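Local coordinates for nine-heme cytochrome c (Desulfovibrio desulfuricans, PDB 1OFW), which carries electrons through nine c-type hemes and may form part of a transmembrane redox complex that passes electrons to the cytoplasm for sulfate reduction, at residues A[10-16]-A[32-38]; A[125-130]-A[216-220]; A[168-172]-A[219-225]. All coordinates share one frame; numbering follows the deposited sequence.

Contact 1 of 3, residues A[10-16]-A[32-38]. With HEC (heme c), chain C.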
# COMPACT_ATOMS: atom_id res chain seq x y z
N ALA A 10 25.34 0.76 -4.86
CA ALA A 10 24.56 0.66 -3.65
C ALA A 10 24.47 -0.79 -3.23
O ALA A 10 24.55 -1.69 -4.06
CB ALA A 10 23.13 1.18 -3.79
N PRO A 11 24.32 -1.06 -1.94
CA PRO A 11 24.12 -2.44 -1.54
C PRO A 11 22.80 -2.93 -2.12
O PRO A 11 21.89 -2.15 -2.36
CB PRO A 11 24.10 -2.36 -0.02
CG PRO A 11 24.75 -1.06 0.30
CD PRO A 11 24.33 -0.13 -0.81
N SER A 12 22.77 -4.21 -2.41
CA SER A 12 21.61 -4.81 -3.05
C SER A 12 20.40 -4.67 -2.16
O SER A 12 19.30 -4.35 -2.62
CB SER A 12 21.92 -6.29 -3.35
OG SER A 12 20.89 -6.85 -4.17
N ALA A 13 20.62 -4.95 -0.89
CA ALA A 13 19.63 -4.77 0.16
C ALA A 13 20.31 -4.16 1.38
O ALA A 13 21.47 -4.48 1.61
CB ALA A 13 18.92 -6.07 0.50
N ILE A 14 19.62 -3.31 2.11
CA ILE A 14 20.16 -2.40 3.09
C ILE A 14 19.30 -2.44 4.35
O ILE A 14 18.11 -2.15 4.21
CB ILE A 14 20.15 -0.93 2.55
CG1 ILE A 14 20.96 -0.75 1.27
CG2 ILE A 14 20.55 0.06 3.63
CD1 ILE A 14 20.70 0.51 0.46
N VAL A 15 19.86 -2.70 5.51
CA VAL A 15 19.12 -2.47 6.76
C VAL A 15 19.20 -0.98 7.13
O VAL A 15 20.30 -0.42 7.24
CB VAL A 15 19.62 -3.28 7.94
CG1 VAL A 15 18.65 -3.16 9.10
CG2 VAL A 15 19.81 -4.76 7.57
N MET A 16 18.06 -0.34 7.32
CA MET A 16 17.90 1.04 7.72
C MET A 16 17.46 1.11 9.17
O MET A 16 16.45 0.56 9.61
CB MET A 16 16.87 1.75 6.84
CG MET A 16 17.23 1.69 5.35
SD MET A 16 15.96 2.37 4.28
CE MET A 16 16.06 4.10 4.70
N PRO A 32 13.90 -2.38 12.49
CA PRO A 32 14.52 -1.77 11.32
C PRO A 32 13.92 -2.24 10.00
O PRO A 32 13.29 -3.29 9.92
CB PRO A 32 15.99 -2.19 11.46
CG PRO A 32 16.16 -2.41 12.94
CD PRO A 32 14.84 -3.03 13.40
N VAL A 33 14.13 -1.45 8.98
CA VAL A 33 13.60 -1.69 7.62
C VAL A 33 14.66 -2.23 6.69
O VAL A 33 15.73 -1.60 6.57
CB VAL A 33 13.04 -0.38 7.06
CG1 VAL A 33 12.60 -0.56 5.63
CG2 VAL A 33 11.88 0.12 7.92
N VAL A 34 14.38 -3.35 6.03
CA VAL A 34 15.31 -3.84 5.01
C VAL A 34 14.77 -3.38 3.66
O VAL A 34 13.70 -3.77 3.20
CB VAL A 34 15.47 -5.35 5.05
CG1 VAL A 34 16.44 -5.78 3.95
CG2 VAL A 34 15.99 -5.82 6.41
N PHE A 35 15.48 -2.47 3.04
CA PHE A 35 15.15 -1.82 1.80
C PHE A 35 15.86 -2.54 0.67
O PHE A 35 17.08 -2.69 0.71
CB PHE A 35 15.57 -0.35 1.85
CG PHE A 35 15.35 0.39 0.55
CD1 PHE A 35 14.07 0.71 0.11
CD2 PHE A 35 16.39 0.76 -0.26
CE1 PHE A 35 13.84 1.38 -1.05
CE2 PHE A 35 16.14 1.44 -1.43
CZ PHE A 35 14.88 1.75 -1.88
N ASN A 36 15.12 -3.01 -0.34
CA ASN A 36 15.67 -3.73 -1.48
C ASN A 36 16.00 -2.74 -2.58
O ASN A 36 15.18 -2.33 -3.42
CB ASN A 36 14.66 -4.80 -1.94
CG ASN A 36 15.34 -5.80 -2.87
OD1 ASN A 36 16.15 -5.37 -3.68
ND2 ASN A 36 15.01 -7.09 -2.75
N HIS A 37 17.26 -2.26 -2.54
CA HIS A 37 17.71 -1.24 -3.45
C HIS A 37 17.73 -1.75 -4.88
O HIS A 37 17.43 -1.02 -5.82
CB HIS A 37 19.10 -0.73 -3.02
CG HIS A 37 19.45 0.61 -3.58
ND1 HIS A 37 19.81 0.86 -4.88
CD2 HIS A 37 19.45 1.85 -2.99
CE1 HIS A 37 20.03 2.15 -5.05
NE2 HIS A 37 19.82 2.79 -3.91
N LEU A 38 18.09 -3.03 -5.02
CA LEU A 38 18.17 -3.64 -6.36
C LEU A 38 16.82 -3.53 -7.05
O LEU A 38 16.78 -3.12 -8.21
CB LEU A 38 18.64 -5.08 -6.21
CG LEU A 38 18.71 -5.91 -7.51
CD1 LEU A 38 19.94 -5.52 -8.29
CD2 LEU A 38 18.67 -7.40 -7.25
FE HEC C . 19.89 4.77 -3.60
CHA HEC C . 21.12 4.02 -0.52
CHB HEC C . 23.07 5.14 -4.82
CHC HEC C . 18.65 4.99 -6.75
CHD HEC C . 16.72 4.95 -2.32
NA HEC C . 21.71 4.62 -2.83
C1A HEC C . 22.02 4.26 -1.54
C2A HEC C . 23.47 4.23 -1.39
C3A HEC C . 24.00 4.55 -2.58
C4A HEC C . 22.91 4.80 -3.50
CMA HEC C . 25.48 4.67 -3.01
CAA HEC C . 24.23 3.92 -0.08
CBA HEC C . 24.50 5.29 0.58
CGA HEC C . 25.03 5.29 1.99
O1A HEC C . 24.78 4.35 2.78
O2A HEC C . 25.74 6.28 2.31
NB HEC C . 20.69 5.07 -5.40
C1B HEC C . 22.04 5.22 -5.73
C2B HEC C . 22.16 5.46 -7.15
C3B HEC C . 20.94 5.36 -7.70
C4B HEC C . 20.02 5.11 -6.59
CMB HEC C . 23.51 5.76 -7.85
CAB HEC C . 20.49 5.45 -9.16
CBB HEC C . 21.13 4.37 -10.04
NC HEC C . 18.06 4.94 -4.37
C1C HEC C . 17.76 5.02 -5.69
C2C HEC C . 16.33 5.13 -5.86
C3C HEC C . 15.78 5.16 -4.63
C4C HEC C . 16.85 5.03 -3.68
CMC HEC C . 15.62 5.26 -7.23
CAC HEC C . 14.33 5.38 -4.21
CBC HEC C . 13.32 4.39 -4.82
ND HEC C . 19.09 4.58 -1.78
C1D HEC C . 17.75 4.68 -1.44
C2D HEC C . 17.60 4.41 -0.04
C3D HEC C . 18.80 4.07 0.46
C4D HEC C . 19.75 4.21 -0.64
CMD HEC C . 16.22 4.50 0.68
CAD HEC C . 19.15 3.60 1.87
CBD HEC C . 19.77 4.71 2.75
CGD HEC C . 20.14 4.11 4.13
O1D HEC C . 19.68 4.75 5.11
O2D HEC C . 20.85 3.10 4.23
O HOH W 1 18.32 -7.34 -3.23

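Contact 2 of 3, residues A[125-130]-A[216-220]. With HEC (heme c), chain F.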
# COMPACT_ATOMS: atom_id res chain seq x y z
N ALA A 125 0.10 -4.73 10.11
CA ALA A 125 0.62 -5.50 9.00
C ALA A 125 1.15 -4.62 7.87
O ALA A 125 2.03 -5.00 7.10
CB ALA A 125 -0.45 -6.44 8.45
N TRP A 126 0.58 -3.40 7.80
CA TRP A 126 1.06 -2.37 6.86
C TRP A 126 2.44 -1.93 7.32
O TRP A 126 3.39 -1.98 6.53
CB TRP A 126 0.06 -1.24 6.77
CG TRP A 126 0.40 -0.19 5.77
CD1 TRP A 126 0.31 -0.24 4.41
CD2 TRP A 126 0.92 1.12 6.05
NE1 TRP A 126 0.73 0.92 3.83
CE2 TRP A 126 1.11 1.79 4.83
CE3 TRP A 126 1.23 1.77 7.25
CZ2 TRP A 126 1.60 3.09 4.76
CZ3 TRP A 126 1.72 3.05 7.17
CH2 TRP A 126 1.90 3.71 5.94
N CYS A 127 2.59 -1.53 8.58
CA CYS A 127 3.91 -1.17 9.07
C CYS A 127 4.96 -2.27 8.82
O CYS A 127 6.10 -1.98 8.43
CB CYS A 127 3.91 -0.88 10.56
SG CYS A 127 2.60 0.16 11.25
N ALA A 128 4.56 -3.50 9.07
CA ALA A 128 5.45 -4.65 9.08
C ALA A 128 5.94 -4.99 7.70
O ALA A 128 6.92 -5.70 7.54
CB ALA A 128 4.77 -5.85 9.75
N THR A 129 5.28 -4.49 6.66
CA THR A 129 5.72 -4.69 5.28
C THR A 129 7.09 -4.06 5.08
O THR A 129 7.94 -4.62 4.38
CB THR A 129 4.71 -4.13 4.26
OG1 THR A 129 3.45 -4.77 4.51
CG2 THR A 129 5.15 -4.46 2.86
N CYS A 130 7.29 -2.90 5.71
CA CYS A 130 8.61 -2.28 5.71
C CYS A 130 9.41 -2.62 6.96
O CYS A 130 10.61 -2.90 6.84
CB CYS A 130 8.46 -0.76 5.58
SG CYS A 130 7.65 -0.29 4.04
N ALA A 216 3.55 -7.26 -1.99
CA ALA A 216 4.03 -7.01 -0.66
C ALA A 216 3.00 -6.46 0.30
O ALA A 216 2.97 -6.87 1.45
CB ALA A 216 5.18 -5.97 -0.70
N PHE A 217 2.18 -5.52 -0.17
CA PHE A 217 1.23 -4.83 0.73
C PHE A 217 -0.12 -5.54 0.78
O PHE A 217 -0.83 -5.36 1.77
CB PHE A 217 1.08 -3.36 0.34
CG PHE A 217 2.31 -2.58 0.83
CD1 PHE A 217 3.41 -2.40 0.02
CD2 PHE A 217 2.29 -2.08 2.10
CE1 PHE A 217 4.51 -1.70 0.55
CE2 PHE A 217 3.35 -1.36 2.60
CZ PHE A 217 4.44 -1.15 1.80
N HIS A 218 -0.43 -6.34 -0.22
CA HIS A 218 -1.68 -7.16 -0.21
C HIS A 218 -1.34 -8.42 0.54
O HIS A 218 -1.12 -9.49 -0.04
CB HIS A 218 -2.11 -7.42 -1.64
CG HIS A 218 -2.47 -6.22 -2.45
ND1 HIS A 218 -2.59 -6.28 -3.80
CD2 HIS A 218 -2.73 -4.92 -2.16
CE1 HIS A 218 -2.92 -5.10 -4.31
NE2 HIS A 218 -3.00 -4.25 -3.30
N ASN A 219 -1.23 -8.27 1.85
CA ASN A 219 -0.49 -9.28 2.60
C ASN A 219 -1.34 -10.12 3.54
O ASN A 219 -0.80 -10.68 4.50
CB ASN A 219 0.64 -8.58 3.36
CG ASN A 219 0.15 -7.43 4.21
OD1 ASN A 219 -1.00 -7.34 4.66
ND2 ASN A 219 1.04 -6.46 4.42
N LYS A 220 -2.64 -10.24 3.32
CA LYS A 220 -3.52 -11.19 3.99
C LYS A 220 -4.27 -11.91 2.88
O LYS A 220 -4.57 -11.28 1.86
CB LYS A 220 -4.48 -10.55 4.96
CG LYS A 220 -3.90 -9.76 6.10
CD LYS A 220 -3.35 -10.60 7.20
CE LYS A 220 -2.95 -9.80 8.43
NZ LYS A 220 -1.63 -10.26 8.97
FE HEC F . -3.65 -2.33 -3.48
CHA HEC F . -3.42 -1.98 -0.05
CHB HEC F . -0.50 -1.11 -3.80
CHC HEC F . -3.80 -2.78 -6.85
CHD HEC F . -6.86 -3.43 -3.15
NA HEC F . -2.26 -1.68 -2.20
C1A HEC F . -2.35 -1.56 -0.84
C2A HEC F . -1.19 -0.89 -0.30
C3A HEC F . -0.37 -0.63 -1.35
C4A HEC F . -1.02 -1.16 -2.53
CMA HEC F . 0.98 0.10 -1.34
CAA HEC F . -0.99 -0.56 1.17
CBA HEC F . -1.89 0.65 1.59
CGA HEC F . -1.29 1.94 1.11
O1A HEC F . -0.10 2.19 1.39
O2A HEC F . -1.96 2.74 0.42
NB HEC F . -2.40 -2.00 -5.02
C1B HEC F . -1.13 -1.46 -4.97
C2B HEC F . -0.59 -1.31 -6.29
C3B HEC F . -1.51 -1.76 -7.16
C4B HEC F . -2.64 -2.21 -6.35
CMB HEC F . 0.82 -0.69 -6.54
CAB HEC F . -1.47 -1.81 -8.69
CBB HEC F . -0.30 -2.65 -9.23
NC HEC F . -5.07 -2.94 -4.74
C1C HEC F . -4.91 -3.10 -6.11
C2C HEC F . -6.13 -3.68 -6.67
C3C HEC F . -7.00 -3.82 -5.65
C4C HEC F . -6.34 -3.40 -4.43
CMC HEC F . -6.32 -4.01 -8.16
CAC HEC F . -8.47 -4.28 -5.72
CBC HEC F . -8.66 -5.71 -6.26
ND HEC F . -4.88 -2.56 -1.93
C1D HEC F . -6.19 -3.08 -1.99
C2D HEC F . -6.72 -3.19 -0.65
C3D HEC F . -5.77 -2.80 0.22
C4D HEC F . -4.63 -2.42 -0.58
CMD HEC F . -8.13 -3.71 -0.35
CAD HEC F . -5.80 -2.79 1.75
CBD HEC F . -5.91 -1.36 2.34
CGD HEC F . -5.52 -1.41 3.84
O1D HEC F . -6.33 -1.91 4.62
O2D HEC F . -4.42 -0.97 4.23

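Contact 3 of 3, residues A[168-172]-A[219-225]. With HEC (heme c), chain H.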
# COMPACT_ATOMS: atom_id res chain seq x y z
N THR A 168 5.64 -13.98 -0.05
CA THR A 168 4.48 -13.23 -0.47
C THR A 168 3.22 -14.04 -0.14
O THR A 168 3.25 -15.25 -0.32
CB THR A 168 4.53 -12.98 -1.98
OG1 THR A 168 5.82 -12.41 -2.21
CG2 THR A 168 3.45 -12.01 -2.41
N VAL A 169 2.21 -13.35 0.36
CA VAL A 169 0.97 -14.05 0.72
C VAL A 169 0.14 -14.25 -0.53
O VAL A 169 -0.03 -13.27 -1.25
CB VAL A 169 0.22 -13.24 1.79
CG1 VAL A 169 -1.04 -13.92 2.31
CG2 VAL A 169 1.18 -12.98 2.96
N GLU A 170 -0.34 -15.44 -0.79
CA GLU A 170 -1.14 -15.73 -1.98
C GLU A 170 -2.57 -15.25 -1.76
O GLU A 170 -3.13 -15.59 -0.75
CB GLU A 170 -1.14 -17.23 -2.30
CG GLU A 170 -0.17 -17.65 -3.39
CD GLU A 170 0.01 -16.54 -4.40
OE1 GLU A 170 0.92 -15.70 -4.19
OE2 GLU A 170 -0.74 -16.48 -5.40
N PRO A 171 -3.15 -14.46 -2.64
CA PRO A 171 -4.55 -14.05 -2.48
C PRO A 171 -5.47 -15.24 -2.67
O PRO A 171 -5.19 -16.17 -3.43
CB PRO A 171 -4.76 -13.07 -3.63
CG PRO A 171 -3.74 -13.47 -4.64
CD PRO A 171 -2.53 -13.90 -3.84
N VAL A 172 -6.58 -15.26 -1.94
CA VAL A 172 -7.48 -16.39 -2.13
C VAL A 172 -7.98 -16.34 -3.55
O VAL A 172 -8.12 -15.36 -4.25
CB VAL A 172 -8.70 -16.39 -1.20
CG1 VAL A 172 -8.35 -16.61 0.26
CG2 VAL A 172 -9.47 -15.08 -1.33
N ASN A 219 -1.23 -8.27 1.85
CA ASN A 219 -0.49 -9.28 2.60
C ASN A 219 -1.34 -10.12 3.54
O ASN A 219 -0.80 -10.68 4.50
CB ASN A 219 0.64 -8.58 3.36
CG ASN A 219 0.15 -7.43 4.21
OD1 ASN A 219 -1.00 -7.34 4.66
ND2 ASN A 219 1.04 -6.46 4.42
N LYS A 220 -2.64 -10.24 3.32
CA LYS A 220 -3.52 -11.19 3.99
C LYS A 220 -4.27 -11.91 2.88
O LYS A 220 -4.57 -11.28 1.86
CB LYS A 220 -4.48 -10.55 4.96
CG LYS A 220 -3.90 -9.76 6.10
CD LYS A 220 -3.35 -10.60 7.20
CE LYS A 220 -2.95 -9.80 8.43
NZ LYS A 220 -1.63 -10.26 8.97
N PRO A 221 -4.54 -13.20 2.97
CA PRO A 221 -5.13 -13.89 1.81
C PRO A 221 -6.45 -13.30 1.34
O PRO A 221 -6.74 -13.31 0.14
CB PRO A 221 -5.34 -15.31 2.36
CG PRO A 221 -4.29 -15.44 3.42
CD PRO A 221 -4.27 -14.10 4.10
N GLU A 222 -7.29 -12.81 2.23
CA GLU A 222 -8.57 -12.24 1.83
C GLU A 222 -8.57 -10.73 1.68
O GLU A 222 -9.62 -10.07 1.59
CB GLU A 222 -9.65 -12.59 2.87
CG GLU A 222 -9.51 -14.04 3.34
CD GLU A 222 -8.60 -14.14 4.57
OE1 GLU A 222 -7.70 -13.31 4.89
OE2 GLU A 222 -8.81 -15.17 5.27
N ILE A 223 -7.40 -10.09 1.64
CA ILE A 223 -7.39 -8.63 1.68
C ILE A 223 -8.08 -7.97 0.50
O ILE A 223 -8.66 -6.89 0.67
CB ILE A 223 -5.94 -8.11 1.82
CG1 ILE A 223 -5.92 -6.68 2.38
CG2 ILE A 223 -5.17 -8.24 0.53
CD1 ILE A 223 -4.61 -6.16 2.88
N LEU A 224 -8.05 -8.56 -0.70
CA LEU A 224 -8.65 -7.86 -1.83
C LEU A 224 -10.17 -7.85 -1.70
O LEU A 224 -10.79 -6.98 -2.33
CB LEU A 224 -8.20 -8.46 -3.16
CG LEU A 224 -6.69 -8.45 -3.40
CD1 LEU A 224 -6.42 -9.16 -4.75
CD2 LEU A 224 -6.11 -7.04 -3.35
N CYS A 225 -10.70 -8.76 -0.90
CA CYS A 225 -12.14 -8.72 -0.64
C CYS A 225 -12.55 -7.43 0.05
O CYS A 225 -13.68 -6.93 -0.13
CB CYS A 225 -12.59 -9.90 0.21
SG CYS A 225 -12.01 -11.52 -0.28
FE HEC H . -18.10 -9.81 -2.67
CHA HEC H . -21.50 -10.04 -2.28
CHB HEC H . -17.69 -12.67 -0.80
CHC HEC H . -14.73 -9.66 -3.19
CHD HEC H . -18.49 -6.80 -4.23
NA HEC H . -19.33 -11.09 -1.75
C1A HEC H . -20.71 -11.02 -1.70
C2A HEC H . -21.24 -12.14 -0.96
C3A HEC H . -20.19 -12.87 -0.56
C4A HEC H . -18.99 -12.22 -1.03
CMA HEC H . -20.25 -14.19 0.23
CAA HEC H . -22.72 -12.43 -0.68
CBA HEC H . -23.37 -13.13 -1.90
CGA HEC H . -24.86 -13.41 -1.71
O1A HEC H . -25.54 -12.62 -1.04
O2A HEC H . -25.31 -14.44 -2.26
NB HEC H . -16.53 -10.90 -2.09
C1B HEC H . -16.55 -12.03 -1.29
C2B HEC H . -15.21 -12.49 -1.05
C3B HEC H . -14.37 -11.68 -1.74
C4B HEC H . -15.19 -10.69 -2.40
CMB HEC H . -14.86 -13.70 -0.18
CAB HEC H . -12.86 -11.72 -1.86
CBB HEC H . -12.35 -13.05 -2.46
NC HEC H . -16.87 -8.52 -3.56
C1C HEC H . -15.49 -8.61 -3.68
C2C HEC H . -14.98 -7.45 -4.36
C3C HEC H . -16.03 -6.65 -4.65
C4C HEC H . -17.22 -7.33 -4.14
CMC HEC H . -13.48 -7.22 -4.64
CAC HEC H . -16.08 -5.28 -5.32
CBC HEC H . -15.29 -5.26 -6.65
ND HEC H . -19.67 -8.69 -3.18
C1D HEC H . -19.62 -7.45 -3.77
C2D HEC H . -20.94 -6.87 -3.84
C3D HEC H . -21.79 -7.77 -3.26
C4D HEC H . -21.01 -8.89 -2.87
CMD HEC H . -21.31 -5.51 -4.40
CAD HEC H . -23.29 -7.57 -3.04
CBD HEC H . -23.51 -7.28 -1.53
CGD HEC H . -24.90 -6.78 -1.21
O1D HEC H . -25.67 -6.44 -2.12
O2D HEC H . -25.18 -6.75 0.01

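Contact 1 of 3, residues A[10-16]-A[32-38]
I14 and F35 are a hydrogen-bonded pair of two short antiparallel strands, 13-16 and 33-36. F35 N gives a bond of 2.9 Å to I14 O, and I14 N gives one back to F35 O. M16 and V33 form the second such pair, with M16 N 2.8 Å from V33 O. Beyond the strands, L38 N donates to S12 O. This ties the first turn of helix 37-43 to the 10-16 segment. A water donates to both S12 OG and N36 OD1. S12 OG also bonds E4, and N36 OD1 caps the helix at I39 N.

The apolar contacts fall on two faces. I14, M16, V33 and F35 share one face, and all but V33 touch heme 1. F35 CE2 lies 3.6 Å from heme C2D. M16 SD is 3.7 Å from F35 CB and meets the ring obliquely, a Met-aromatic contact. I14 CD1 reaches the F35 ring at its edge. V15 and V34 are on the other face and touch through their CG2 methyls. A13 and V34, also on this face, rest on helix 152-164.

H37, in the first turn of helix 37-43, binds the iron of heme 1 through NE2 at 2.0 Å. A10 CB lies over the imidazole face, 3.5 Å from its centroid, a CH-pi contact. E41 accepts the bond from H37 ND1, which would tend to make the ligand more electron-rich. H51 is the other axial ligand. The arrangement is one half of the bis-histidine site of heme 1, with H37 following a two-stranded antiparallel sheet in a class III cytochrome c region.

Contact 2 of 3, residues A[125-130]-A[216-220]
F217 lies between T129 and the central heme, where helix 124-130 meets the end of helix 212-217. The contact joins a CXXCH motif to a distant axial ligand. C127 and C130 are covalently bound to heme 5 in the motif that ends at H131. H218 is an axial ligand of heme 4, the extra heme between the two tetraheme clusters.

The F217 ring is held from both faces. T129 has OG1 anti to the carbonyl carbon (chi1 -58°), which leaves CG2 anti to the backbone N and over the F217 ring, 3.5 Å from its centroid. This is a CH-pi contact. The heme methyl CMA covers the opposite face. C130 SG comes to the ring edge, 4.0 Å from F217 CZ. The same sulfur is covalently linked to heme 5.

W126 meets F217 obliquely, with W126 CD1 3.6 Å from F217 CD2. Its indole N-H is turned to a propionate of heme 4. W126 NE1 donates to O1A of that heme at 2.9 Å. W126, just before the CXXCH motif of heme 5, thus packs on F217 and bonds a heme 4 propionate.

H218 turns away from the helix 124-130 side, at the centre of an inverse gamma turn. Its NE2 binds the heme iron, and H115 supplies the other ligand. N219 points back across the contact. Its CG sits between the backbone N and the carbonyl carbon (chi1 53°), with ND2 toward helix 124-130. There ND2 comes 2.9 Å from T129 OG1, the hydroxyl that donates to A125 O. The added bond from N219 ND2 to A125 O is weak, at 3.2 Å and bent to 122°.

Contact 3 of 3, residues A[168-172]-A[219-225]
V169 and V172 bracket P221, and their methyls settle on different parts of it. V169 leans obliquely toward the proline. Its CG1 is anti to the backbone N (chi1 -177°) and lies 3.7 Å from P221 CD. The other methyl, CG2, turns to the preceding peptide and sits 3.4 Å from N219 O. One valine therefore touches the backbone on both sides of K220.

V172 meets the proline at about a right angle. Its CG1 approaches P221 CB at 3.9 Å and also brushes E222 CG. Its CG2 lies between the backbone N and the carbonyl carbon. From there it reaches the heme, 3.7 Å from the CBB atom of heme 6. It also lies near C225 SG, the sulfur that bonds CAB of that heme. V172 thus touches both the turn and the heme attached just after it.

One backbone bond ties the two segments. V172 N donates to P221 O at 2.9 Å in a nearly straight bond (164°). P171 CA makes a CA-H...O contact with the same oxygen. P221 and E222 are the middle residues of a type I beta turn from K220 to I223, closed by the bond from I223 N to K220 O. The turn leads into a 3-10 stretch that includes I223 and L224, next to C225.

P171 adds a looser apolar contact, CB to L224 CD1 at 4.4 Å. Both P171 and L224 also rest on M205 of helix 197-206. The contact thus lays the connection between helix 152-164 and strand 181-183 across the loop that follows helix 212-217, with helix 197-206 alongside.

From the N terminus, contact 1 comes first. It closes a short loop of 15 residues without helix or strand. Contact 2 opens later, at helix 124-130, and spans 85 residues to the end of helix 212-217. Contact 3 opens inside that span, at 168-172, and ends on the same part of the chain, sharing N219 and K220 with contact 2. Contacts 2 and 3 also touch where H218 meets I223 and L224. Contact 1 touches contact 2 through V33 and C130, but stays about 11 Å from contact 3 at the nearest atoms. Contact 2 links the two class III cytochrome c regions. Contact 3 ties the loop after helix 152-164 to the second.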